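Local coordinates for uncharacterized protein (Leishmania major, PDB 2B4W), which is of unknown function, though its family is grouped with the beta-fructosidase-like proteins and its mainly beta chain is consistent with their five-bladed propeller fold, at residues 84-87 against 92-95; 79-84 against 113-118. All coordinates share one frame; numbering follows the deposited sequence.

Contact 1: residues 84-87 against 92-95; sequences PYIA and EMIF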
loop_
_atom_site.group_PDB
_atom_site.type_symbol
_atom_site.label_atom_id
_atom_site.label_comp_id
_atom_site.label_asym_id
_atom_site.label_seq_id
_atom_site.Cartn_x
_atom_site.Cartn_y
_atom_site.Cartn_z
ATOM N N PRO A 84 5.724 -2.214 4.723
ATOM C CA PRO A 84 6.418 -1.040 4.168
ATOM C C PRO A 84 5.595 -0.361 3.066
ATOM O O PRO A 84 4.691 -0.948 2.479
ATOM C CB PRO A 84 7.700 -1.628 3.617
ATOM C CG PRO A 84 7.416 -3.068 3.391
ATOM C CD PRO A 84 6.330 -3.496 4.320
ATOM N N TYR A 85 5.871 0.907 2.797
ATOM C CA TYR A 85 5.114 1.737 1.865
ATOM C C TYR A 85 5.932 2.948 1.417
ATOM O O TYR A 85 6.748 3.484 2.156
ATOM C CB TYR A 85 3.783 2.237 2.400
ATOM C CG TYR A 85 3.751 3.025 3.674
ATOM C CD1 TYR A 85 3.746 2.324 4.882
ATOM C CD2 TYR A 85 3.724 4.413 3.709
ATOM C CE1 TYR A 85 3.713 3.017 6.080
ATOM C CE2 TYR A 85 3.694 5.100 4.908
ATOM C CZ TYR A 85 3.688 4.390 6.091
ATOM O OH TYR A 85 3.659 5.019 7.313
ATOM N N ILE A 86 5.679 3.361 0.171
ATOM C CA ILE A 86 6.520 4.398 -0.407
ATOM C C ILE A 86 5.684 5.467 -1.110
ATOM O O ILE A 86 4.532 5.282 -1.473
ATOM C CB ILE A 86 7.537 3.885 -1.452
ATOM C CG1 ILE A 86 6.887 3.104 -2.607
ATOM C CG2 ILE A 86 8.662 3.088 -0.829
ATOM C CD1 ILE A 86 7.894 2.771 -3.704
ATOM N N ALA A 87 6.361 6.598 -1.285
ATOM C CA ALA A 87 5.815 7.712 -2.048
ATOM C C ALA A 87 6.978 8.533 -2.582
ATOM O O ALA A 87 8.074 8.456 -2.032
ATOM C CB ALA A 87 4.857 8.551 -1.241
ATOM N N GLU A 92 12.229 12.708 -4.360
ATOM C CA GLU A 92 12.823 11.775 -3.415
ATOM C C GLU A 92 11.755 10.840 -2.840
ATOM O O GLU A 92 10.546 11.080 -2.938
ATOM C CB GLU A 92 13.555 12.508 -2.290
ATOM C CG GLU A 92 12.664 13.091 -1.215
ATOM C CD GLU A 92 13.393 13.599 0.012
ATOM O OE1 GLU A 92 14.576 13.266 0.209
ATOM O OE2 GLU A 92 12.772 14.346 0.808
HETATM N N MSE A 93 12.310 9.794 -2.259
HETATM C CA MSE A 93 11.542 8.754 -1.602
HETATM C C MSE A 93 11.236 9.195 -0.156
HETATM O O MSE A 93 12.131 9.642 0.556
HETATM C CB MSE A 93 12.276 7.412 -1.623
HETATM C CG MSE A 93 11.474 6.269 -1.000
HETATM SE SE MSE A 93 12.373 4.568 -0.919
HETATM C CE MSE A 93 11.650 4.062 -2.641
ATOM N N ILE A 94 9.989 9.050 0.219
ATOM C CA ILE A 94 9.370 9.049 1.520
ATOM C C ILE A 94 8.935 7.594 1.757
ATOM O O ILE A 94 7.970 7.129 1.155
ATOM C CB ILE A 94 8.216 10.014 1.647
ATOM C CG1 ILE A 94 8.568 11.485 1.409
ATOM C CG2 ILE A 94 7.542 9.892 3.021
ATOM C CD1 ILE A 94 9.919 11.874 1.960
ATOM N N PHE A 95 9.711 6.932 2.593
ATOM C CA PHE A 95 9.546 5.527 2.945
ATOM C C PHE A 95 9.018 5.419 4.377
ATOM O O PHE A 95 9.462 6.159 5.251
ATOM C CB PHE A 95 10.844 4.777 2.809
ATOM C CG PHE A 95 10.929 3.411 3.479
ATOM C CD1 PHE A 95 10.487 2.270 2.830
ATOM C CD2 PHE A 95 11.469 3.251 4.745
ATOM C CE1 PHE A 95 10.598 1.015 3.424
ATOM C CE2 PHE A 95 11.590 2.012 5.345
ATOM C CZ PHE A 95 11.169 0.878 4.674
HETATM O O HOH W 1 5.566 6.634 2.323
#
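Three groups grip the carbonyl oxygen of Ile94, two of them from strand 84-87 and one a water. Ala87 N donates to Ile94 O at 3.0 Å, the water donates to Ile94 O at 2.7 Å, and the Ile86 CA-H leans on the same oxygen. The amide return bond, Ile94 N to Ala87 O at 3.0 Å, is the straighter of the two, 175° at the hydrogen against 133°. Together they make Ala87 and Ile94 the hydrogen-bonded pair of a beta hairpin, while Ile86 and Phe95 form the adjoining non-hydrogen-bonded pair.

On the face that bears Ile86 and Phe95 the links are purely apolar. Selenomethionine Met93 runs out straight from the backbone and then bends at its last torsion (chi3 -91°), which lays Met93 CE against Ile86 CG2 at 3.6 Å. That same methyl of Ile86 reaches the edge of the Phe95 ring near its plane, Ile86 CG2 to Phe95 CD1 4.2 Å. Farther along, Pro84 CB approaches Phe95 CE1 at 3.9 Å.

Tyr46 of strand 42-50 packs on this face, joined by Phe37 of strand 37-39. Within the four-stranded antiparallel sheet, strand 84-89 is an outermost member, and strand 92-100 separates it from strand 110-116.

Contact 2: residues 79-84 against 113-118; sequences WELEDP and YFYRGT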
loop_
_atom_site.group_PDB
_atom_site.type_symbol
_atom_site.label_atom_id
_atom_site.label_comp_id
_atom_site.label_asym_id
_atom_site.label_seq_id
_atom_site.Cartn_x
_atom_site.Cartn_y
_atom_site.Cartn_z
ATOM N N TRP A 79 15.091 -3.013 7.863
ATOM C CA TRP A 79 14.419 -2.047 8.722
ATOM C C TRP A 79 13.527 -2.825 9.686
ATOM O O TRP A 79 12.943 -3.834 9.295
ATOM C CB TRP A 79 13.628 -1.016 7.909
ATOM C CG TRP A 79 14.486 -0.263 6.933
ATOM C CD1 TRP A 79 15.010 0.987 7.142
ATOM C CD2 TRP A 79 14.934 -0.659 5.626
ATOM N NE1 TRP A 79 15.747 1.377 6.057
ATOM C CE2 TRP A 79 15.719 0.391 5.105
ATOM C CE3 TRP A 79 14.754 -1.796 4.834
ATOM C CZ2 TRP A 79 16.300 0.315 3.844
ATOM C CZ3 TRP A 79 15.321 -1.889 3.580
ATOM C CH2 TRP A 79 16.095 -0.820 3.100
ATOM N N GLU A 80 13.445 -2.372 10.937
ATOM C CA GLU A 80 12.633 -3.017 11.955
ATOM C C GLU A 80 11.205 -2.492 11.891
ATOM O O GLU A 80 10.797 -1.715 12.749
ATOM C CB GLU A 80 13.131 -2.779 13.388
ATOM C CG GLU A 80 14.595 -3.115 13.539
ATOM C CD GLU A 80 14.883 -4.584 13.321
ATOM O OE1 GLU A 80 14.132 -5.414 13.870
ATOM O OE2 GLU A 80 15.850 -4.897 12.591
ATOM N N LEU A 81 10.498 -2.915 10.853
ATOM C CA LEU A 81 9.136 -2.494 10.629
ATOM C C LEU A 81 8.328 -3.607 9.971
ATOM O O LEU A 81 8.923 -4.554 9.476
ATOM C CB LEU A 81 9.097 -1.243 9.723
ATOM C CG LEU A 81 9.980 -0.054 10.055
ATOM C CD1 LEU A 81 10.309 0.775 8.819
ATOM C CD2 LEU A 81 9.331 0.826 11.121
ATOM N N GLU A 82 7.015 -3.422 9.961
ATOM C CA GLU A 82 6.001 -4.130 9.223
ATOM C C GLU A 82 5.422 -3.274 8.087
ATOM O O GLU A 82 5.524 -2.049 8.127
ATOM C CB GLU A 82 4.822 -4.548 10.125
ATOM C CG GLU A 82 5.253 -5.140 11.459
ATOM C CD GLU A 82 4.087 -5.588 12.315
ATOM O OE1 GLU A 82 2.974 -5.030 12.184
ATOM O OE2 GLU A 82 4.308 -6.514 13.122
ATOM N N ASP A 83 4.787 -3.917 7.117
ATOM C CA ASP A 83 4.001 -3.279 6.067
ATOM C C ASP A 83 4.651 -2.032 5.475
ATOM O O ASP A 83 4.160 -0.923 5.720
ATOM C CB ASP A 83 2.640 -2.860 6.605
ATOM C CG ASP A 83 1.896 -4.035 7.213
ATOM O OD1 ASP A 83 2.336 -5.168 6.937
ATOM O OD2 ASP A 83 0.914 -3.796 7.940
ATOM N N PRO A 84 5.724 -2.214 4.723
ATOM C CA PRO A 84 6.418 -1.040 4.168
ATOM C C PRO A 84 5.595 -0.361 3.066
ATOM O O PRO A 84 4.691 -0.948 2.479
ATOM C CB PRO A 84 7.700 -1.628 3.617
ATOM C CG PRO A 84 7.416 -3.068 3.391
ATOM C CD PRO A 84 6.330 -3.496 4.320
ATOM N N TYR A 113 6.298 5.171 11.125
ATOM C CA TYR A 113 7.612 5.771 11.016
ATOM C C TYR A 113 7.930 6.187 9.572
ATOM O O TYR A 113 7.667 5.395 8.661
ATOM C CB TYR A 113 8.721 4.813 11.448
ATOM C CG TYR A 113 9.148 4.792 12.884
ATOM C CD1 TYR A 113 8.325 5.200 13.926
ATOM C CD2 TYR A 113 10.430 4.334 13.185
ATOM C CE1 TYR A 113 8.775 5.154 15.233
ATOM C CE2 TYR A 113 10.883 4.284 14.489
ATOM C CZ TYR A 113 10.046 4.699 15.505
ATOM O OH TYR A 113 10.519 4.639 16.796
ATOM N N PHE A 114 8.493 7.379 9.410
ATOM C CA PHE A 114 8.775 7.980 8.110
ATOM C C PHE A 114 10.256 8.346 8.005
ATOM O O PHE A 114 10.830 8.891 8.945
ATOM C CB PHE A 114 7.942 9.239 7.843
ATOM C CG PHE A 114 6.480 8.969 7.532
ATOM C CD1 PHE A 114 5.562 8.792 8.553
ATOM C CD2 PHE A 114 6.068 8.905 6.209
ATOM C CE1 PHE A 114 4.237 8.547 8.253
ATOM C CE2 PHE A 114 4.740 8.673 5.909
ATOM C CZ PHE A 114 3.839 8.481 6.928
ATOM N N TYR A 115 10.815 8.036 6.860
ATOM C CA TYR A 115 12.192 8.163 6.445
ATOM C C TYR A 115 12.214 8.864 5.086
ATOM O O TYR A 115 11.280 8.694 4.295
ATOM C CB TYR A 115 12.926 6.834 6.275
ATOM C CG TYR A 115 12.842 5.903 7.451
ATOM C CD1 TYR A 115 11.630 5.308 7.766
ATOM C CD2 TYR A 115 13.954 5.624 8.236
ATOM C CE1 TYR A 115 11.520 4.453 8.838
ATOM C CE2 TYR A 115 13.856 4.765 9.323
ATOM C CZ TYR A 115 12.632 4.188 9.607
ATOM O OH TYR A 115 12.474 3.324 10.668
ATOM N N ARG A 116 13.276 9.610 4.853
ATOM C CA ARG A 116 13.393 10.286 3.555
ATOM C C ARG A 116 14.783 10.044 2.985
ATOM O O ARG A 116 15.744 9.741 3.701
ATOM C CB ARG A 116 13.105 11.778 3.668
ATOM C CG ARG A 116 14.051 12.526 4.596
ATOM C CD ARG A 116 13.475 13.901 4.943
ATOM N NE ARG A 116 13.661 14.816 3.818
ATOM C CZ ARG A 116 12.987 15.937 3.597
ATOM N NH1 ARG A 116 12.039 16.344 4.432
ATOM N NH2 ARG A 116 13.273 16.661 2.517
ATOM N N GLY A 117 14.878 10.158 1.666
ATOM C CA GLY A 117 16.169 10.007 1.034
ATOM C C GLY A 117 16.106 9.355 -0.333
ATOM O O GLY A 117 15.235 9.630 -1.156
ATOM N N THR A 118 17.091 8.498 -0.552
ATOM C CA THR A 118 17.146 7.609 -1.704
ATOM C C THR A 118 16.857 6.204 -1.192
ATOM O O THR A 118 17.005 5.988 0.013
ATOM C CB THR A 118 18.506 7.746 -2.407
ATOM O OG1 THR A 118 18.465 7.162 -3.712
ATOM C CG2 THR A 118 19.546 6.969 -1.628
HETATM O O HOH W 2 14.323 0.715 11.649
#
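Leu81 meets Tyr113 and Tyr115 where the loop leading into a four-stranded antiparallel sheet, probably one blade of a propeller, sends side chains toward the sheet's third strand. Apolar contact is the first component. The Leu81 side chain, with CG anti to the carbonyl carbon (chi1 -50°), turns its methyls toward two tyrosines. Leu81 CD2 rests on Tyr113 CB at 4.0 Å, the two side chains crossing at about a right angle, and also nears the Tyr115 hydroxyl. Leu81 CD1 lies 3.9 Å from Tyr115 CE1 and 3.8 Å from Tyr115 OH. Leu81 and Tyr115 approach from opposite directions, and CD1 meets the ring obliquely. Arg99 of strand 92-100 also touches both Leu81 and Tyr113.

The second component is aromatic. Trp79 turns the edge of its indole toward the face of Tyr115 in a T-shaped pair, the centroid of the five-membered ring 5.8 Å from that of Tyr115 and the planes at 75°. The pair is loose: Trp79 CD1 comes no closer than 4.5 Å, to Tyr115 CE2. Trp79 also packs edge-to-face with Tyr46, tying the loop to strand 42-50.

Polar links are sparse and indirect. Within the loop, Glu80 is the centre of an inverse gamma turn, marked by a weak bond from Leu81 N to Trp79 O at 3.0 Å; this tight turn shapes the loop and separates the indole from the leucine. Between the segments the polar link is a water: the amide of Glu80 donates to it, Glu80 N to water 3.3 Å, and Tyr115 OH makes a weak bond to the same water, also at 3.3 Å.

How the contacts relate
Both contacts serve the same sheet, but they show how chemistry follows place. Contact 1 is core, with nearly all its residues buried; it joins neighbouring strands, so backbone amides set its register and side chains pack around them, about 10 Å from the chain centre to its own. Contact 2, about 13 Å out and smaller in buried area, has a buried leucine-tyrosine centre with a more exposed margin, and links a loop to a strand by side chains and a bridging water. Pro84 belongs to both. Strand 92-100 mediates: Phe95 O probably accepts a hydrogen bond from Tyr115 N at 2.8 Å, the Phe95 ring meets that of Trp79, and Glu92 forms a salt bridge with Arg116.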